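Local coordinates for superantigen-like protein SSL10 (Staphylococcus aureus subsp. aureus, PDB 6LWT), which probably binds the Fc region of human IgG, hindering classical complement activation, and probably interferes with plasma clotting by binding prothrombin and a coagulation factor, at residues L150-V160 and F169-K177. Sequence-based numbering, arbitrary orientation.
Sequences LYKTISKDGRV and FYNLDLRSK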
loop_
_atom_site.group_PDB
_atom_site.type_symbol
_atom_site.label_atom_id
_atom_site.label_comp_id
_atom_site.label_asym_id
_atom_site.label_seq_id
_atom_site.Cartn_x
_atom_site.Cartn_y
_atom_site.Cartn_z
ATOM N N LEU A 150 -4.160 -11.245 11.449
ATOM C CA LEU A 150 -4.857 -11.308 10.167
ATOM C C LEU A 150 -4.131 -12.283 9.240
ATOM O O LEU A 150 -2.915 -12.209 9.125
ATOM C CB LEU A 150 -4.905 -9.942 9.490
ATOM C CG LEU A 150 -5.535 -9.865 8.101
ATOM C CD1 LEU A 150 -7.032 -10.086 8.139
ATOM C CD2 LEU A 150 -5.218 -8.495 7.502
ATOM N N TYR A 151 -4.899 -13.166 8.602
ATOM C CA TYR A 151 -4.398 -14.224 7.686
ATOM C C TYR A 151 -3.535 -15.317 8.352
ATOM O O TYR A 151 -3.094 -16.243 7.673
ATOM C CB TYR A 151 -3.584 -13.648 6.517
ATOM C CG TYR A 151 -4.180 -12.487 5.753
ATOM C CD1 TYR A 151 -5.521 -12.469 5.409
ATOM C CD2 TYR A 151 -3.373 -11.433 5.316
ATOM C CE1 TYR A 151 -6.057 -11.421 4.672
ATOM C CE2 TYR A 151 -3.898 -10.378 4.567
ATOM C CZ TYR A 151 -5.244 -10.386 4.249
ATOM O OH TYR A 151 -5.803 -9.372 3.513
ATOM N N LYS A 152 -3.266 -15.198 9.643
ATOM C CA LYS A 152 -2.368 -16.104 10.350
ATOM C C LYS A 152 -3.203 -16.933 11.306
ATOM O O LYS A 152 -3.226 -18.146 11.212
ATOM C CB LYS A 152 -1.284 -15.316 11.097
ATOM C CG LYS A 152 -0.064 -16.136 11.478
ATOM C CD LYS A 152 0.770 -15.444 12.549
ATOM C CE LYS A 152 2.014 -16.246 12.888
ATOM N NZ LYS A 152 3.091 -16.041 11.879
ATOM N N THR A 153 -3.893 -16.271 12.226
ATOM C CA THR A 153 -4.703 -16.942 13.227
ATOM C C THR A 153 -6.189 -16.579 13.145
ATOM O O THR A 153 -7.005 -17.199 13.813
ATOM C CB THR A 153 -4.143 -16.627 14.630
ATOM O OG1 THR A 153 -4.138 -15.210 14.841
ATOM C CG2 THR A 153 -2.683 -17.174 14.768
ATOM N N ILE A 154 -6.547 -15.573 12.340
ATOM C CA ILE A 154 -7.933 -15.219 12.105
ATOM C C ILE A 154 -8.173 -15.188 10.603
ATOM O O ILE A 154 -7.227 -15.183 9.812
ATOM C CB ILE A 154 -8.307 -13.873 12.770
ATOM C CG1 ILE A 154 -7.562 -12.688 12.144
ATOM C CG2 ILE A 154 -7.984 -13.921 14.269
ATOM C CD1 ILE A 154 -8.098 -11.346 12.580
ATOM N N SER A 155 -9.432 -15.138 10.220
ATOM C CA SER A 155 -9.803 -15.243 8.817
ATOM C C SER A 155 -9.445 -13.998 7.993
ATOM O O SER A 155 -9.148 -12.933 8.532
ATOM C CB SER A 155 -11.290 -15.508 8.687
ATOM O OG SER A 155 -12.020 -14.306 8.815
ATOM N N LYS A 156 -9.527 -14.159 6.675
ATOM C CA LYS A 156 -9.369 -13.047 5.747
ATOM C C LYS A 156 -10.638 -12.209 5.576
ATOM O O LYS A 156 -10.602 -11.230 4.841
ATOM C CB LYS A 156 -8.866 -13.550 4.384
ATOM C CG LYS A 156 -9.848 -14.395 3.581
ATOM C CD LYS A 156 -9.146 -15.031 2.386
ATOM C CE LYS A 156 -9.959 -16.163 1.781
ATOM N NZ LYS A 156 -11.104 -15.626 1.005
ATOM N N ASP A 157 -11.754 -12.569 6.226
ATOM C CA ASP A 157 -13.011 -11.844 6.036
ATOM C C ASP A 157 -13.026 -10.560 6.893
ATOM O O ASP A 157 -13.412 -10.566 8.062
ATOM C CB ASP A 157 -14.238 -12.723 6.344
ATOM C CG ASP A 157 -15.502 -12.237 5.643
ATOM O OD1 ASP A 157 -15.557 -11.058 5.201
ATOM O OD2 ASP A 157 -16.453 -13.043 5.520
ATOM N N GLY A 158 -12.593 -9.469 6.284
ATOM C CA GLY A 158 -12.623 -8.170 6.941
ATOM C C GLY A 158 -12.564 -7.053 5.926
ATOM O O GLY A 158 -12.344 -7.289 4.720
ATOM N N ARG A 159 -12.765 -5.833 6.412
ATOM C CA ARG A 159 -12.727 -4.656 5.566
ATOM C C ARG A 159 -11.944 -3.563 6.254
ATOM O O ARG A 159 -11.850 -3.529 7.483
ATOM C CB ARG A 159 -14.131 -4.133 5.279
ATOM C CG ARG A 159 -15.123 -5.160 4.745
ATOM C CD ARG A 159 -14.840 -5.658 3.328
ATOM N NE ARG A 159 -15.922 -6.577 2.958
ATOM C CZ ARG A 159 -15.981 -7.877 3.262
ATOM N NH1 ARG A 159 -14.996 -8.499 3.917
ATOM N NH2 ARG A 159 -17.053 -8.576 2.894
ATOM N N VAL A 160 -11.373 -2.675 5.450
ATOM C CA VAL A 160 -10.708 -1.496 5.985
ATOM C C VAL A 160 -11.217 -0.273 5.244
ATOM O O VAL A 160 -11.036 -0.217 4.046
ATOM C CB VAL A 160 -9.183 -1.560 5.789
ATOM C CG1 VAL A 160 -8.550 -0.274 6.313
ATOM C CG2 VAL A 160 -8.591 -2.792 6.464
ATOM N N PHE A 169 -13.480 8.346 0.423
ATOM C CA PHE A 169 -13.047 7.175 1.133
ATOM C C PHE A 169 -12.604 6.084 0.188
ATOM O O PHE A 169 -12.924 6.092 -1.021
ATOM C CB PHE A 169 -14.110 6.651 2.119
ATOM C CG PHE A 169 -15.339 6.072 1.466
ATOM C CD1 PHE A 169 -15.394 4.717 1.135
ATOM C CD2 PHE A 169 -16.448 6.868 1.204
ATOM C CE1 PHE A 169 -16.531 4.171 0.553
ATOM C CE2 PHE A 169 -17.599 6.325 0.642
ATOM C CZ PHE A 169 -17.628 4.980 0.280
ATOM N N TYR A 170 -11.868 5.149 0.772
ATOM C CA TYR A 170 -11.462 3.926 0.089
ATOM C C TYR A 170 -11.870 2.775 0.997
ATOM O O TYR A 170 -11.417 2.710 2.143
ATOM C CB TYR A 170 -9.940 3.889 -0.123
ATOM C CG TYR A 170 -9.384 5.086 -0.870
ATOM C CD1 TYR A 170 -8.990 6.226 -0.173
ATOM C CD2 TYR A 170 -9.320 5.115 -2.266
ATOM C CE1 TYR A 170 -8.514 7.357 -0.850
ATOM C CE2 TYR A 170 -8.839 6.234 -2.942
ATOM C CZ TYR A 170 -8.437 7.353 -2.225
ATOM O OH TYR A 170 -7.954 8.487 -2.846
ATOM N N ASN A 171 -12.692 1.850 0.492
ATOM C CA ASN A 171 -13.034 0.669 1.260
ATOM C C ASN A 171 -12.265 -0.520 0.682
ATOM O O ASN A 171 -12.488 -0.900 -0.472
ATOM C CB ASN A 171 -14.540 0.447 1.248
ATOM C CG ASN A 171 -14.949 -0.705 2.130
ATOM O OD1 ASN A 171 -14.799 -0.639 3.346
ATOM N ND2 ASN A 171 -15.409 -1.802 1.515
ATOM N N LEU A 172 -11.352 -1.066 1.476
ATOM C CA LEU A 172 -10.496 -2.188 1.073
ATOM C C LEU A 172 -11.044 -3.513 1.563
ATOM O O LEU A 172 -11.463 -3.637 2.722
ATOM C CB LEU A 172 -9.099 -2.014 1.640
ATOM C CG LEU A 172 -8.420 -0.692 1.322
ATOM C CD1 LEU A 172 -7.156 -0.534 2.141
ATOM C CD2 LEU A 172 -8.100 -0.625 -0.151
ATOM N N ASP A 173 -11.052 -4.499 0.668
ATOM C CA ASP A 173 -11.521 -5.835 0.996
ATOM C C ASP A 173 -10.321 -6.710 1.379
ATOM O O ASP A 173 -9.475 -7.022 0.546
ATOM C CB ASP A 173 -12.249 -6.417 -0.212
ATOM C CG ASP A 173 -12.958 -7.737 0.090
ATOM O OD1 ASP A 173 -12.817 -8.316 1.206
ATOM O OD2 ASP A 173 -13.672 -8.187 -0.835
ATOM N N LEU A 174 -10.263 -7.131 2.638
ATOM C CA LEU A 174 -9.169 -7.977 3.113
ATOM C C LEU A 174 -9.227 -9.413 2.556
ATOM O O LEU A 174 -8.242 -10.127 2.651
ATOM C CB LEU A 174 -9.080 -7.997 4.642
ATOM C CG LEU A 174 -8.864 -6.607 5.274
ATOM C CD1 LEU A 174 -8.988 -6.737 6.777
ATOM C CD2 LEU A 174 -7.518 -6.042 4.865
ATOM N N ARG A 175 -10.332 -9.798 1.928
ATOM C CA ARG A 175 -10.427 -11.121 1.304
ATOM C C ARG A 175 -9.638 -11.256 -0.006
ATOM O O ARG A 175 -9.472 -12.366 -0.494
ATOM C CB ARG A 175 -11.870 -11.499 1.049
ATOM C CG ARG A 175 -12.772 -11.471 2.280
ATOM C CD ARG A 175 -14.232 -11.677 1.892
ATOM N NE ARG A 175 -14.694 -10.601 1.007
ATOM C CZ ARG A 175 -15.880 -10.568 0.405
ATOM N NH1 ARG A 175 -16.772 -11.536 0.601
ATOM N NH2 ARG A 175 -16.181 -9.553 -0.394
ATOM N N SER A 176 -9.161 -10.156 -0.575
ATOM C CA SER A 176 -8.274 -10.246 -1.726
ATOM C C SER A 176 -7.162 -9.220 -1.710
ATOM O O SER A 176 -7.157 -8.258 -0.914
ATOM C CB SER A 176 -9.084 -10.131 -3.015
ATOM O OG SER A 176 -9.894 -8.991 -2.980
ATOM N N LYS A 177 -6.221 -9.426 -2.621
ATOM C CA LYS A 177 -5.110 -8.489 -2.788
ATOM C C LYS A 177 -5.649 -7.182 -3.346
ATOM O O LYS A 177 -6.599 -7.186 -4.123
ATOM C CB LYS A 177 -4.037 -9.062 -3.720
ATOM C CG LYS A 177 -2.673 -8.425 -3.513
ATOM C CD LYS A 177 -1.744 -8.451 -4.736
ATOM C CE LYS A 177 -1.056 -9.779 -4.947
ATOM N NZ LYS A 177 -0.063 -9.703 -6.064
#
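Arg-175 and Arg-159 lay their guanidinium groups flat on one another, centres 3.9 Å apart and planes at 17°, at the end of an antiparallel hairpin. Followed outward, Arg-175 starts with CB near Lys-156, whose carbonyl O then meets CG at 3.4 Å. CD passes alongside the Asp-157 carboxylate, 3.6 Å from OD1. There the chain bends (chi3 -62°), which turns the guanidinium back over Arg-159, with NH2 of Arg-159 over the centre of its face. The edge of the Arg-175 group meets Asp-173 side-on, NE to OD1 at 3.0 Å and NH2 to OD2 at 2.9 Å; OD1 also accepts the backbone N of Arg-175, closing an Asx turn. Arg-159 NH1 is bonded to Asp-157 OD1 and to Gly-158 O, while Asp-173 OD1 lies over its guanidinium face, a contact of charges only. Asp-157, Arg-159, Asp-173 and Arg-175 thus form one salt-bridge network, whose two carboxylates probably let the guanidinium groups stack.

Beneath this network Leu-174 N bonds to Gly-158 O from the face opposite Arg-159 NH1, and Val-160 and Leu-172 form a hydrogen-bonded pair. Tyr-151 OH donates in the carbonyl plane to a lone pair of Leu-174 O (2.7 Å), and Leu-174 CD2 packs on Val-160 CG2 at 3.8 Å.

Strand 169-173 is the outermost strand on this side of the beta-grasp sheet, and strand 159-164 separates it from strand 192-198. Helix 133-148 packs against Leu-150, Leu-172 and Leu-174 and bonds Tyr-151 OH through Arg-141, while Tyr-151 and Lys-156 also touch helix 14-22.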